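Local coordinates for Ro sixty-related protein, RSR (Deinococcus radiodurans, PDB 2NVO), which binds several small RNAs that accumulate during recovery from ultraviolet irradiation and contributes to the resistance of the bacterium to that irradiation, at residues F57-Q62 with G517-A522; N269-L274 with E300-P305; Q296-R301 with P341-A346; A321-A326 with P384-N389; V461-N466 with V495-T500. All blocks are in the same frame, centred on the assembly; numbering follows the deposited sequence.

Interaction 1. Residues F57-Q62 with G517-A522; sequences FYASAQ and GFDAAA
Phe57 holds CG anti to its backbone N (chi1 -177°), and Asp519 holds CG in the crowded position between backbone N and carbonyl carbon (chi1 60°); these torsions set the two CG atoms, and ring and carboxylate meet at one edge of the VWFA-like domain's sheet. Strand 56-59, from the N-terminal part of the chain, lies there parallel to strand 512-517 as an outermost strand, and the contact forms where the latter gives way to the loop before helix 522-530. The Phe57 and Asp519 side chains cross at about a right angle, with the ring and carboxylate planes 70° apart. OD1 of Asp519 lies 3.9 Å from CE2 of Phe57, near the ring plane, where slightly positive edge hydrogens suit a carboxylate. CZ of Phe57 meets CB of Ala521 at 4.2 Å, and CB of Ala59 meets CB of Ala522 at the same 4.2 Å; methyls suit a turn passing so near a strand. Pro97 and Val525 also pack on the Phe57 ring. Residues 519-522 form a type I turn into the helix, in which OD1 of Asp519 accepts a weak capping bond from Ala521 N. The other carboxylate oxygen, OD2 of Asp519, stands 2.8 Å from Ser60 N.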
# COMPACT_ATOMS: atom_id res chain seq x y z
N PHE A 57 -1.03 13.22 -0.24
CA PHE A 57 -0.57 11.84 -0.26
C PHE A 57 0.25 11.58 -1.52
O PHE A 57 -0.27 11.64 -2.64
CB PHE A 57 -1.75 10.86 -0.18
CG PHE A 57 -1.33 9.42 -0.12
CD1 PHE A 57 -0.52 8.96 0.91
CD2 PHE A 57 -1.74 8.52 -1.08
CE1 PHE A 57 -0.13 7.63 0.98
CE2 PHE A 57 -1.36 7.18 -1.02
CZ PHE A 57 -0.54 6.74 0.01
N TYR A 58 1.53 11.29 -1.35
CA TYR A 58 2.37 10.90 -2.46
C TYR A 58 2.23 9.40 -2.62
O TYR A 58 2.77 8.62 -1.83
CB TYR A 58 3.83 11.29 -2.22
CG TYR A 58 4.05 12.79 -2.30
CD1 TYR A 58 4.16 13.42 -3.53
CD2 TYR A 58 4.13 13.56 -1.15
CE1 TYR A 58 4.35 14.79 -3.61
CE2 TYR A 58 4.32 14.92 -1.22
CZ TYR A 58 4.44 15.53 -2.45
OH TYR A 58 4.63 16.89 -2.51
N ALA A 59 1.47 9.01 -3.64
CA ALA A 59 0.97 7.66 -3.76
C ALA A 59 1.93 7.06 -4.71
O ALA A 59 1.75 7.14 -5.92
CB ALA A 59 -0.43 7.65 -4.34
N SER A 60 2.97 6.46 -4.16
CA SER A 60 4.22 6.59 -4.86
C SER A 60 5.02 5.39 -5.32
O SER A 60 4.62 4.23 -5.24
CB SER A 60 5.12 7.58 -4.13
OG SER A 60 4.87 8.88 -4.61
N ALA A 61 6.20 5.78 -5.77
CA ALA A 61 6.94 5.14 -6.81
C ALA A 61 7.91 6.26 -7.11
O ALA A 61 8.53 6.32 -8.18
CB ALA A 61 6.04 4.87 -8.00
N GLN A 62 7.98 7.19 -6.16
CA GLN A 62 8.99 8.24 -6.15
C GLN A 62 9.78 8.12 -4.85
O GLN A 62 9.65 7.14 -4.11
CB GLN A 62 8.34 9.62 -6.21
CG GLN A 62 9.01 10.60 -7.19
CD GLN A 62 10.54 10.63 -7.08
OE1 GLN A 62 11.21 9.62 -7.28
NE2 GLN A 62 11.08 11.81 -6.80
N GLY A 517 -0.13 11.18 -7.96
CA GLY A 517 0.05 9.84 -8.49
C GLY A 517 -1.04 8.92 -7.97
O GLY A 517 -2.09 9.37 -7.48
N PHE A 518 -0.82 7.62 -8.11
CA PHE A 518 -1.76 6.65 -7.60
C PHE A 518 -1.01 5.38 -7.31
O PHE A 518 0.06 5.14 -7.87
CB PHE A 518 -2.89 6.37 -8.60
CG PHE A 518 -4.25 6.21 -7.97
CD1 PHE A 518 -4.81 7.24 -7.25
CD2 PHE A 518 -4.98 5.03 -8.12
CE1 PHE A 518 -6.07 7.11 -6.66
CE2 PHE A 518 -6.25 4.89 -7.54
CZ PHE A 518 -6.80 5.94 -6.82
N ASP A 519 -1.57 4.58 -6.43
CA ASP A 519 -1.07 3.24 -6.14
C ASP A 519 -2.15 2.50 -5.38
O ASP A 519 -3.25 3.02 -5.16
CB ASP A 519 0.26 3.27 -5.37
CG ASP A 519 0.17 3.97 -4.01
OD1 ASP A 519 -0.93 4.11 -3.46
OD2 ASP A 519 1.23 4.38 -3.48
N ALA A 520 -1.83 1.28 -4.97
CA ALA A 520 -2.77 0.40 -4.32
C ALA A 520 -3.30 0.94 -2.99
O ALA A 520 -4.40 0.62 -2.59
CB ALA A 520 -2.16 -0.99 -4.14
N ALA A 521 -2.50 1.77 -2.31
CA ALA A 521 -2.91 2.32 -1.02
C ALA A 521 -3.82 3.56 -1.14
O ALA A 521 -4.46 3.97 -0.16
CB ALA A 521 -1.69 2.66 -0.19
N ALA A 522 -3.88 4.16 -2.33
CA ALA A 522 -4.54 5.44 -2.47
C ALA A 522 -6.04 5.39 -2.15
O ALA A 522 -6.53 6.26 -1.46
CB ALA A 522 -4.30 6.04 -3.86
O HOH W 1 2.72 4.34 -7.70

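Interaction 2. Residues N269-L274 with E300-P305; sequences NGLTWL and ERLTDP
Leu274 lays one methyl over a face of the Arg301 guanidinium: CD2 of Leu274 is 3.6 Å from NE of Arg301, displaced toward the rim of the flat group, and the two side chains run obliquely to each other. The same methyl is 3.9 Å from CB of Arg301, which makes the leucine a cover for the aliphatic root of the arginine as well as for its charged end. The arginine chain bends at chi3 (57°), and the guanidinium meets Asn269 with its edge: NH2 of Arg301 donates to Asn269 O at 2.6 Å, a weak bond because the N-H...O angle is only 120°. NH1 has a second carbonyl, that of Met266, at the end of helix 259-266. Within the HEAT-like helical repeats of the TROVE domain, this arginine reaches from the last turn of helix 292-302 to the link between helices 259-266 and 271-283; its positive charge would suit the carbonyl-rich end of the earlier helix. Gly270 is the N-cap of the later one. Beside the polar contact, Leu271 and Leu302 cross at about a right angle, CD1 of Leu271 lying 3.8 Å from CD2 of Leu302. That CD2 of Leu302 is also 4.1 Å from CD2 of Leu274. Both branched tips of Leu271 pack on the carbonyl of Arg301, with CD1 of Leu271 3.7 Å from Arg301 O.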
# COMPACT_ATOMS: atom_id res chain seq x y z
N ASN A 269 0.72 -20.64 -1.99
CA ASN A 269 0.45 -19.23 -1.79
C ASN A 269 -1.00 -18.83 -2.05
O ASN A 269 -1.72 -19.52 -2.78
CB ASN A 269 1.42 -18.37 -2.60
CG ASN A 269 2.57 -17.85 -1.75
OD1 ASN A 269 2.42 -16.91 -0.98
ND2 ASN A 269 3.73 -18.48 -1.89
N GLY A 270 -1.41 -17.72 -1.45
CA GLY A 270 -2.76 -17.22 -1.59
C GLY A 270 -3.01 -16.46 -2.88
O GLY A 270 -2.22 -16.51 -3.83
N LEU A 271 -4.14 -15.76 -2.90
CA LEU A 271 -4.64 -15.10 -4.10
C LEU A 271 -3.82 -13.87 -4.49
O LEU A 271 -3.56 -13.63 -5.67
CB LEU A 271 -6.11 -14.72 -3.90
CG LEU A 271 -6.90 -14.19 -5.09
CD1 LEU A 271 -6.59 -14.96 -6.37
CD2 LEU A 271 -8.39 -14.23 -4.77
N THR A 272 -3.43 -13.08 -3.51
CA THR A 272 -2.61 -11.91 -3.77
C THR A 272 -1.35 -12.30 -4.54
O THR A 272 -1.05 -11.70 -5.58
CB THR A 272 -2.22 -11.20 -2.47
OG1 THR A 272 -3.40 -11.01 -1.67
CG2 THR A 272 -1.58 -9.85 -2.77
N TRP A 273 -0.64 -13.31 -4.04
CA TRP A 273 0.53 -13.85 -4.71
C TRP A 273 0.19 -14.24 -6.13
O TRP A 273 0.90 -13.90 -7.09
CB TRP A 273 1.06 -15.09 -3.96
CG TRP A 273 2.33 -15.65 -4.56
CD1 TRP A 273 3.61 -15.33 -4.18
CD2 TRP A 273 2.46 -16.59 -5.63
NE1 TRP A 273 4.52 -16.03 -4.95
CE2 TRP A 273 3.84 -16.81 -5.85
CE3 TRP A 273 1.54 -17.29 -6.42
CZ2 TRP A 273 4.31 -17.68 -6.83
CZ3 TRP A 273 2.01 -18.15 -7.40
CH2 TRP A 273 3.39 -18.34 -7.59
N LEU A 274 -0.91 -14.98 -6.27
CA LEU A 274 -1.34 -15.48 -7.56
C LEU A 274 -1.57 -14.34 -8.54
O LEU A 274 -1.19 -14.41 -9.72
CB LEU A 274 -2.62 -16.31 -7.40
CG LEU A 274 -3.05 -16.98 -8.70
CD1 LEU A 274 -1.89 -17.78 -9.27
CD2 LEU A 274 -4.28 -17.86 -8.52
N GLU A 300 -10.57 -20.78 -11.19
CA GLU A 300 -11.35 -21.02 -9.98
C GLU A 300 -10.84 -20.24 -8.77
O GLU A 300 -11.62 -19.75 -7.96
CB GLU A 300 -11.42 -22.53 -9.66
CG GLU A 300 -12.14 -23.34 -10.72
CD GLU A 300 -13.56 -22.86 -10.99
OE1 GLU A 300 -14.20 -22.35 -10.05
OE2 GLU A 300 -14.04 -22.98 -12.14
N ARG A 301 -9.54 -20.13 -8.63
CA ARG A 301 -8.99 -19.35 -7.53
C ARG A 301 -9.25 -17.84 -7.71
O ARG A 301 -9.55 -17.15 -6.75
CB ARG A 301 -7.50 -19.63 -7.37
CG ARG A 301 -7.20 -21.10 -7.16
CD ARG A 301 -5.72 -21.36 -7.19
NE ARG A 301 -5.05 -20.55 -6.18
CZ ARG A 301 -3.80 -20.74 -5.79
NH1 ARG A 301 -3.08 -21.71 -6.34
NH2 ARG A 301 -3.27 -19.96 -4.87
N LEU A 302 -9.13 -17.37 -8.94
CA LEU A 302 -9.24 -15.94 -9.24
C LEU A 302 -10.65 -15.42 -9.02
O LEU A 302 -10.85 -14.23 -8.76
CB LEU A 302 -8.84 -15.69 -10.70
CG LEU A 302 -7.35 -15.86 -11.00
CD1 LEU A 302 -7.09 -15.63 -12.48
CD2 LEU A 302 -6.57 -14.90 -10.12
N THR A 303 -11.64 -16.31 -9.14
CA THR A 303 -13.03 -15.91 -9.04
C THR A 303 -13.72 -16.51 -7.82
O THR A 303 -14.93 -16.51 -7.73
CB THR A 303 -13.83 -16.32 -10.29
OG1 THR A 303 -13.73 -17.74 -10.47
CG2 THR A 303 -13.31 -15.60 -11.53
N ASP A 304 -12.93 -17.03 -6.89
CA ASP A 304 -13.47 -17.59 -5.65
C ASP A 304 -13.89 -16.45 -4.71
O ASP A 304 -13.04 -15.73 -4.19
CB ASP A 304 -12.40 -18.45 -4.99
CG ASP A 304 -12.90 -19.17 -3.73
OD1 ASP A 304 -12.19 -20.05 -3.22
OD2 ASP A 304 -13.99 -18.84 -3.25
N PRO A 305 -15.20 -16.28 -4.51
CA PRO A 305 -15.69 -15.15 -3.71
C PRO A 305 -15.13 -15.14 -2.29
O PRO A 305 -14.80 -14.08 -1.76
CB PRO A 305 -17.21 -15.37 -3.69
CG PRO A 305 -17.48 -16.11 -4.95
CD PRO A 305 -16.31 -17.04 -5.11

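Interaction 3. Residues Q296-R301 with P341-A346; sequences QAVIER and PRVVDA
Ile299 is the bump of this contact and fits into the hollow bordered by Arg342, Val343 and Ala346. Its two branches divide the work: CG2 of Ile299 goes to CB of Ala346 at 3.9 Å, while CD1 of Ile299 extends to the backbone O of Arg342 at 3.7 Å. Alanine suits the floor of the hollow because a lone methyl lets the isoleucine settle close to the helix backbone. On one flank CG1 of Ile299 meets CG2 of Val343 at 4.3 Å, and CG1 of Val298 touches CG1 of Val343 at the same 4.3 Å. On the other flank Arg342 folds over the bump: its chain bends at chi3 (68°) and crosses Ile299 at about a right angle, with CD1 of Ile299 over one face of the guanidinium, 3.6 Å from NH1 of Arg342. Helices 292-302 and 341-354 of the TROVE domain's helical array here run almost parallel, 6° between their short segments, and the branches of Ile299 reach Ala346 and Arg342 across the 9.4 Å between the axes. Val343 is shared further with Tyr325 of helix 315-326 and with Leu302, on the more buried side. The chemistry is thus chiefly apolar, its polar border lying at the solvent-facing edge: the exposed Arg342 supplies its CB and the flat face of its guanidinium to the isoleucine while its charge stays near the surface.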
# COMPACT_ATOMS: atom_id res chain seq x y z
N GLN A 296 -7.85 -23.96 -15.62
CA GLN A 296 -9.11 -23.98 -14.89
C GLN A 296 -8.89 -23.76 -13.41
O GLN A 296 -9.66 -23.06 -12.75
CB GLN A 296 -9.90 -25.28 -15.11
CG GLN A 296 -11.36 -25.15 -14.63
CD GLN A 296 -12.11 -24.03 -15.34
OE1 GLN A 296 -12.90 -23.31 -14.73
NE2 GLN A 296 -11.85 -23.87 -16.64
N ALA A 297 -7.83 -24.35 -12.89
CA ALA A 297 -7.55 -24.22 -11.47
C ALA A 297 -7.22 -22.76 -11.14
O ALA A 297 -7.61 -22.25 -10.09
CB ALA A 297 -6.39 -25.13 -11.07
N VAL A 298 -6.50 -22.09 -12.03
CA VAL A 298 -6.24 -20.66 -11.80
C VAL A 298 -7.55 -19.87 -11.85
O VAL A 298 -7.85 -19.09 -10.94
CB VAL A 298 -5.19 -20.10 -12.78
CG1 VAL A 298 -5.13 -18.55 -12.72
CG2 VAL A 298 -3.82 -20.69 -12.47
N ILE A 299 -8.36 -20.08 -12.88
CA ILE A 299 -9.65 -19.41 -12.99
C ILE A 299 -10.49 -19.56 -11.72
O ILE A 299 -11.05 -18.59 -11.23
CB ILE A 299 -10.43 -19.86 -14.22
CG1 ILE A 299 -9.71 -19.37 -15.49
CG2 ILE A 299 -11.88 -19.33 -14.20
CD1 ILE A 299 -10.22 -20.04 -16.76
N GLU A 300 -10.57 -20.78 -11.19
CA GLU A 300 -11.35 -21.02 -9.98
C GLU A 300 -10.84 -20.24 -8.77
O GLU A 300 -11.62 -19.75 -7.96
CB GLU A 300 -11.42 -22.53 -9.66
CG GLU A 300 -12.14 -23.34 -10.72
CD GLU A 300 -13.56 -22.86 -10.99
OE1 GLU A 300 -14.20 -22.35 -10.05
OE2 GLU A 300 -14.04 -22.98 -12.14
N ARG A 301 -9.54 -20.13 -8.63
CA ARG A 301 -8.99 -19.35 -7.53
C ARG A 301 -9.25 -17.84 -7.71
O ARG A 301 -9.55 -17.15 -6.75
CB ARG A 301 -7.50 -19.63 -7.37
CG ARG A 301 -7.20 -21.10 -7.16
CD ARG A 301 -5.72 -21.36 -7.19
NE ARG A 301 -5.05 -20.55 -6.18
CZ ARG A 301 -3.80 -20.74 -5.79
NH1 ARG A 301 -3.08 -21.71 -6.34
NH2 ARG A 301 -3.27 -19.96 -4.87
N PRO A 341 -6.35 -16.32 -22.71
CA PRO A 341 -7.53 -15.45 -22.81
C PRO A 341 -8.55 -15.67 -21.70
O PRO A 341 -9.02 -14.70 -21.11
CB PRO A 341 -8.12 -15.82 -24.17
CG PRO A 341 -6.93 -16.26 -24.96
CD PRO A 341 -6.07 -17.00 -23.98
N ARG A 342 -8.89 -16.92 -21.41
CA ARG A 342 -9.92 -17.17 -20.41
C ARG A 342 -9.46 -16.78 -19.00
O ARG A 342 -10.28 -16.61 -18.11
CB ARG A 342 -10.43 -18.63 -20.48
CG ARG A 342 -11.43 -18.86 -21.61
CD ARG A 342 -11.84 -20.34 -21.77
NE ARG A 342 -12.62 -20.78 -20.62
CZ ARG A 342 -12.15 -21.55 -19.65
NH1 ARG A 342 -10.90 -21.98 -19.70
NH2 ARG A 342 -12.94 -21.90 -18.64
N VAL A 343 -8.15 -16.66 -18.79
CA VAL A 343 -7.62 -16.17 -17.51
C VAL A 343 -7.81 -14.66 -17.46
O VAL A 343 -8.26 -14.11 -16.46
CB VAL A 343 -6.13 -16.54 -17.30
CG1 VAL A 343 -5.56 -15.84 -16.07
CG2 VAL A 343 -5.95 -18.06 -17.16
N VAL A 344 -7.46 -13.99 -18.56
CA VAL A 344 -7.77 -12.57 -18.70
C VAL A 344 -9.24 -12.32 -18.43
O VAL A 344 -9.60 -11.39 -17.70
CB VAL A 344 -7.42 -12.05 -20.10
CG1 VAL A 344 -8.05 -10.68 -20.33
CG2 VAL A 344 -5.91 -12.00 -20.27
N ASP A 345 -10.09 -13.18 -18.99
CA ASP A 345 -11.53 -13.11 -18.77
C ASP A 345 -11.91 -13.24 -17.31
O ASP A 345 -12.80 -12.56 -16.82
CB ASP A 345 -12.25 -14.23 -19.54
CG ASP A 345 -12.52 -13.88 -20.99
OD1 ASP A 345 -12.45 -12.69 -21.35
OD2 ASP A 345 -12.80 -14.83 -21.76
N ALA A 346 -11.27 -14.17 -16.61
CA ALA A 346 -11.61 -14.42 -15.21
C ALA A 346 -11.25 -13.22 -14.35
O ALA A 346 -11.88 -12.93 -13.33
CB ALA A 346 -10.89 -15.64 -14.72

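Interaction 4. Residues A321-A326 with P384-N389; sequences ARLVYA and PGLTPN
The backbone of Pro384 runs past the end of helix 315-326, coming nearest at Val324 with 6.3 Å between CA atoms, then bends at Gly385 (phi 87°) and again at Leu386, the centre of an inverse gamma turn. At the backbone angles of Gly385 a CB would press on the carbonyl O of Pro384, which explains the glycine. Leu323 is the main side chain of the contact. Its CG is anti to the carbonyl carbon (chi1 -65°), and its CD1 lies 3.7 Å from CB of Leu386 and 3.9 Å from CD1 of Leu386, the two leucines crossing at about a right angle. Nearer the helix, CB of Leu323 is 3.5 Å from the carbonyl O of Pro384. The proline ring approaches the next residue of the helix: CG of Pro384 is 4.1 Å from CA of Val324, and CD of Pro384 is 4.2 Å from CG2 of Val324. CG and CD are thus the ring atoms that meet the helix, and the ring itself restricts the loop backbone there. This loop precedes helix 388-402, for which Thr387 is the N-cap, and Asp379 holds Gly385 N by a hydrogen bond. Because helix 315-326 belongs to the TROVE horseshoe and residues 384-389 to the VWFA-like domain that closes the ring-shaped monomer, the contact joins the two. The buried area is small, 199 Å². With no hydrogen bond across it, this partly exposed seam depends on apolar and van der Waals contact.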
# COMPACT_ATOMS: atom_id res chain seq x y z
N ALA A 321 -3.74 -6.66 -12.17
CA ALA A 321 -3.29 -8.00 -12.52
C ALA A 321 -3.62 -8.36 -13.96
O ALA A 321 -2.81 -8.95 -14.66
CB ALA A 321 -3.83 -9.07 -11.52
N ARG A 322 -4.82 -8.01 -14.40
CA ARG A 322 -5.22 -8.28 -15.77
C ARG A 322 -4.35 -7.53 -16.78
O ARG A 322 -3.87 -8.12 -17.74
CB ARG A 322 -6.68 -7.89 -16.02
CG ARG A 322 -7.04 -8.02 -17.48
CD ARG A 322 -8.52 -8.10 -17.71
NE ARG A 322 -9.21 -6.84 -17.46
CZ ARG A 322 -9.15 -5.76 -18.25
NH1 ARG A 322 -8.41 -5.77 -19.34
NH2 ARG A 322 -9.86 -4.68 -17.94
N LEU A 323 -4.15 -6.24 -16.56
CA LEU A 323 -3.37 -5.43 -17.49
C LEU A 323 -1.93 -5.93 -17.53
O LEU A 323 -1.38 -6.10 -18.59
CB LEU A 323 -3.42 -3.94 -17.11
CG LEU A 323 -4.81 -3.29 -17.20
CD1 LEU A 323 -4.87 -1.90 -16.52
CD2 LEU A 323 -5.29 -3.21 -18.63
N VAL A 324 -1.34 -6.15 -16.37
CA VAL A 324 0.05 -6.64 -16.29
C VAL A 324 0.19 -7.97 -17.02
O VAL A 324 1.11 -8.17 -17.83
CB VAL A 324 0.51 -6.82 -14.83
CG1 VAL A 324 1.84 -7.59 -14.78
CG2 VAL A 324 0.65 -5.47 -14.14
N TYR A 325 -0.73 -8.88 -16.73
CA TYR A 325 -0.71 -10.21 -17.32
C TYR A 325 -0.94 -10.18 -18.83
O TYR A 325 -0.29 -10.91 -19.57
CB TYR A 325 -1.75 -11.11 -16.63
CG TYR A 325 -1.87 -12.49 -17.23
CD1 TYR A 325 -0.79 -13.37 -17.24
CD2 TYR A 325 -3.07 -12.92 -17.81
CE1 TYR A 325 -0.90 -14.64 -17.81
CE2 TYR A 325 -3.18 -14.17 -18.37
CZ TYR A 325 -2.10 -15.02 -18.37
OH TYR A 325 -2.23 -16.27 -18.94
N ALA A 326 -1.86 -9.34 -19.29
CA ALA A 326 -2.24 -9.36 -20.69
C ALA A 326 -1.13 -8.86 -21.60
O ALA A 326 -1.18 -9.05 -22.81
CB ALA A 326 -3.54 -8.58 -20.93
N PRO A 384 0.96 -0.99 -17.00
CA PRO A 384 0.90 -0.80 -18.45
C PRO A 384 -0.54 -0.78 -18.95
O PRO A 384 -1.28 -1.74 -18.73
CB PRO A 384 1.61 -2.05 -18.99
CG PRO A 384 1.40 -3.07 -17.91
CD PRO A 384 1.60 -2.28 -16.66
N GLY A 385 -0.95 0.28 -19.62
CA GLY A 385 -2.30 0.37 -20.13
C GLY A 385 -3.32 0.92 -19.16
O GLY A 385 -4.46 1.15 -19.55
N LEU A 386 -2.96 1.14 -17.90
CA LEU A 386 -3.94 1.69 -16.96
C LEU A 386 -4.00 3.21 -17.16
O LEU A 386 -3.30 3.95 -16.50
CB LEU A 386 -3.58 1.37 -15.50
CG LEU A 386 -4.59 1.88 -14.44
CD1 LEU A 386 -5.97 1.37 -14.73
CD2 LEU A 386 -4.17 1.49 -13.03
N THR A 387 -4.80 3.65 -18.12
CA THR A 387 -4.88 5.09 -18.42
C THR A 387 -5.58 5.86 -17.31
O THR A 387 -6.35 5.30 -16.56
CB THR A 387 -5.60 5.34 -19.74
OG1 THR A 387 -6.98 4.95 -19.64
CG2 THR A 387 -4.91 4.58 -20.88
N PRO A 388 -5.26 7.15 -17.17
CA PRO A 388 -6.01 7.93 -16.18
C PRO A 388 -7.52 7.80 -16.41
O PRO A 388 -8.27 7.72 -15.44
CB PRO A 388 -5.52 9.36 -16.42
CG PRO A 388 -4.07 9.17 -16.91
CD PRO A 388 -4.14 7.91 -17.76
N ASN A 389 -7.96 7.75 -17.67
CA ASN A 389 -9.37 7.61 -18.01
C ASN A 389 -9.92 6.28 -17.47
O ASN A 389 -10.95 6.26 -16.83
CB ASN A 389 -9.57 7.73 -19.54
CG ASN A 389 -10.93 7.26 -20.01
OD1 ASN A 389 -11.99 7.80 -19.62
ND2 ASN A 389 -10.93 6.28 -20.91

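Interaction 5. Residues V461-N466 with V495-T500; sequences VVYTDN and VGLTAT
Val495 bonds to strand 459-464 through both its N-H and its C=O: its N donates to Val462 O at 2.9 Å, and its O accepts from Thr464 N at 3.0 Å, the donor standing almost in line with C=O (177°). Past the strands the pairing continues into the loops, where Leu497 N donates to Thr464 O at 3.0 Å. Thr498 N then donates to Asp465 O at 3.0 Å, but from 43° out of the carbonyl plane. On one face of the sheet Tyr463 and Val495 lie side by side, pointing the same way, with CD1 of Tyr463 3.7 Å from CB of Val495; Leu497 and Met526 extend this apolar layer. The strands belong to a beta-alpha-beta unit with helix 475-486, part of the mostly parallel, mixed sheet of the VWFA-like domain. Gly496 suits its place because the type I turn to Ala499 brings the Ala499 methyl so near that a CB on Gly496 would clash with it. A water links ND2 of Asn466 to Thr498 O, accepting from the amide and donating to the carbonyl at 2.8 Å. Farther out lies the MIDAS-like metal site: Asp465, in the second shell, is hydrogen-bonded through OD2 to OG of the calcium ligand Ser374; OG1 of Thr464 bonds Asp370 OD2.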
# COMPACT_ATOMS: atom_id res chain seq x y z
N VAL A 461 -14.59 14.71 -5.27
CA VAL A 461 -13.34 14.09 -5.74
C VAL A 461 -13.11 14.46 -7.20
O VAL A 461 -13.98 14.24 -8.04
CB VAL A 461 -13.35 12.54 -5.64
CG1 VAL A 461 -11.97 11.99 -6.03
CG2 VAL A 461 -13.70 12.09 -4.22
N VAL A 462 -11.95 15.04 -7.48
CA VAL A 462 -11.62 15.39 -8.84
C VAL A 462 -10.58 14.41 -9.36
O VAL A 462 -9.59 14.16 -8.69
CB VAL A 462 -11.04 16.82 -8.91
CG1 VAL A 462 -10.44 17.10 -10.35
CG2 VAL A 462 -12.12 17.84 -8.55
N TYR A 463 -10.81 13.87 -10.55
CA TYR A 463 -9.83 12.99 -11.16
C TYR A 463 -9.25 13.65 -12.41
O TYR A 463 -9.99 14.04 -13.31
CB TYR A 463 -10.48 11.64 -11.52
CG TYR A 463 -10.64 10.73 -10.33
CD1 TYR A 463 -9.55 10.02 -9.83
CD2 TYR A 463 -11.88 10.57 -9.71
CE1 TYR A 463 -9.69 9.16 -8.74
CE2 TYR A 463 -12.03 9.71 -8.60
CZ TYR A 463 -10.93 9.01 -8.14
OH TYR A 463 -11.05 8.16 -7.05
N THR A 464 -7.92 13.76 -12.45
CA THR A 464 -7.23 14.32 -13.61
C THR A 464 -5.95 13.50 -13.87
O THR A 464 -5.67 12.55 -13.16
CB THR A 464 -6.95 15.84 -13.43
OG1 THR A 464 -6.48 16.40 -14.67
CG2 THR A 464 -5.93 16.08 -12.35
N ASP A 465 -5.22 13.83 -14.94
CA ASP A 465 -3.96 13.12 -15.16
C ASP A 465 -2.87 13.92 -14.46
O ASP A 465 -2.45 13.60 -13.34
CB ASP A 465 -3.66 12.87 -16.65
CG ASP A 465 -4.05 14.03 -17.57
OD1 ASP A 465 -4.34 15.15 -17.10
OD2 ASP A 465 -4.08 13.81 -18.79
N ASN A 466 -2.47 15.01 -15.09
CA ASN A 466 -1.58 15.93 -14.46
C ASN A 466 -1.89 17.38 -14.85
O ASN A 466 -1.00 18.18 -14.97
CB ASN A 466 -0.12 15.53 -14.76
CG ASN A 466 0.23 15.64 -16.24
OD1 ASN A 466 -0.63 15.83 -17.10
ND2 ASN A 466 1.53 15.53 -16.54
N VAL A 495 -7.14 14.26 -7.22
CA VAL A 495 -6.28 13.16 -7.61
C VAL A 495 -5.60 13.46 -8.96
O VAL A 495 -6.25 13.52 -9.99
CB VAL A 495 -7.08 11.85 -7.73
CG1 VAL A 495 -6.09 10.67 -8.02
CG2 VAL A 495 -7.82 11.59 -6.44
N GLY A 496 -4.29 13.68 -8.92
CA GLY A 496 -3.50 13.75 -10.14
C GLY A 496 -2.93 12.39 -10.42
O GLY A 496 -1.84 12.06 -9.92
N LEU A 497 -3.66 11.60 -11.20
CA LEU A 497 -3.38 10.18 -11.38
C LEU A 497 -1.97 9.89 -11.93
O LEU A 497 -1.39 8.87 -11.62
CB LEU A 497 -4.44 9.50 -12.27
CG LEU A 497 -5.83 9.35 -11.63
CD1 LEU A 497 -6.87 9.23 -12.74
CD2 LEU A 497 -5.90 8.20 -10.63
N THR A 498 -1.44 10.79 -12.74
CA THR A 498 -0.07 10.65 -13.25
C THR A 498 0.79 11.87 -12.89
O THR A 498 1.80 12.12 -13.53
CB THR A 498 -0.05 10.52 -14.79
OG1 THR A 498 -0.76 11.64 -15.36
CG2 THR A 498 -0.72 9.22 -15.23
N ALA A 499 0.38 12.62 -11.87
CA ALA A 499 1.08 13.82 -11.45
C ALA A 499 2.36 13.48 -10.69
O ALA A 499 2.47 12.43 -10.07
CB ALA A 499 0.17 14.68 -10.58
N THR A 500 3.34 14.37 -10.74
CA THR A 500 4.53 14.22 -9.90
C THR A 500 4.47 15.30 -8.80
O THR A 500 4.96 15.09 -7.70
CB THR A 500 5.84 14.33 -10.72
OG1 THR A 500 5.86 15.56 -11.42
CG2 THR A 500 5.94 13.19 -11.75
O HOH W 2 3.56 14.14 -14.46

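Overall arrangement
Interaction 5 is the buried one, and backbone hydrogen bonds between parallel strands carry it; interaction 1 sits at the edge of the same sheet but relies on apolar packing round an Asp519 turn, and Phe518 of one packs on Val495 and Leu497 of the other. Interactions 2 and 3 share helix 292-302 and use two of its sides: one meets an arginine-bonded link, the other a parallel helix through apolar side chains. Interaction 4 is a surface contact between the two domains, yet it reaches both groups: Val343 and Val344 pack on Tyr325, while Pro388 touches Asp465 and Thr498. It thus bridges the helical side and the sheet side.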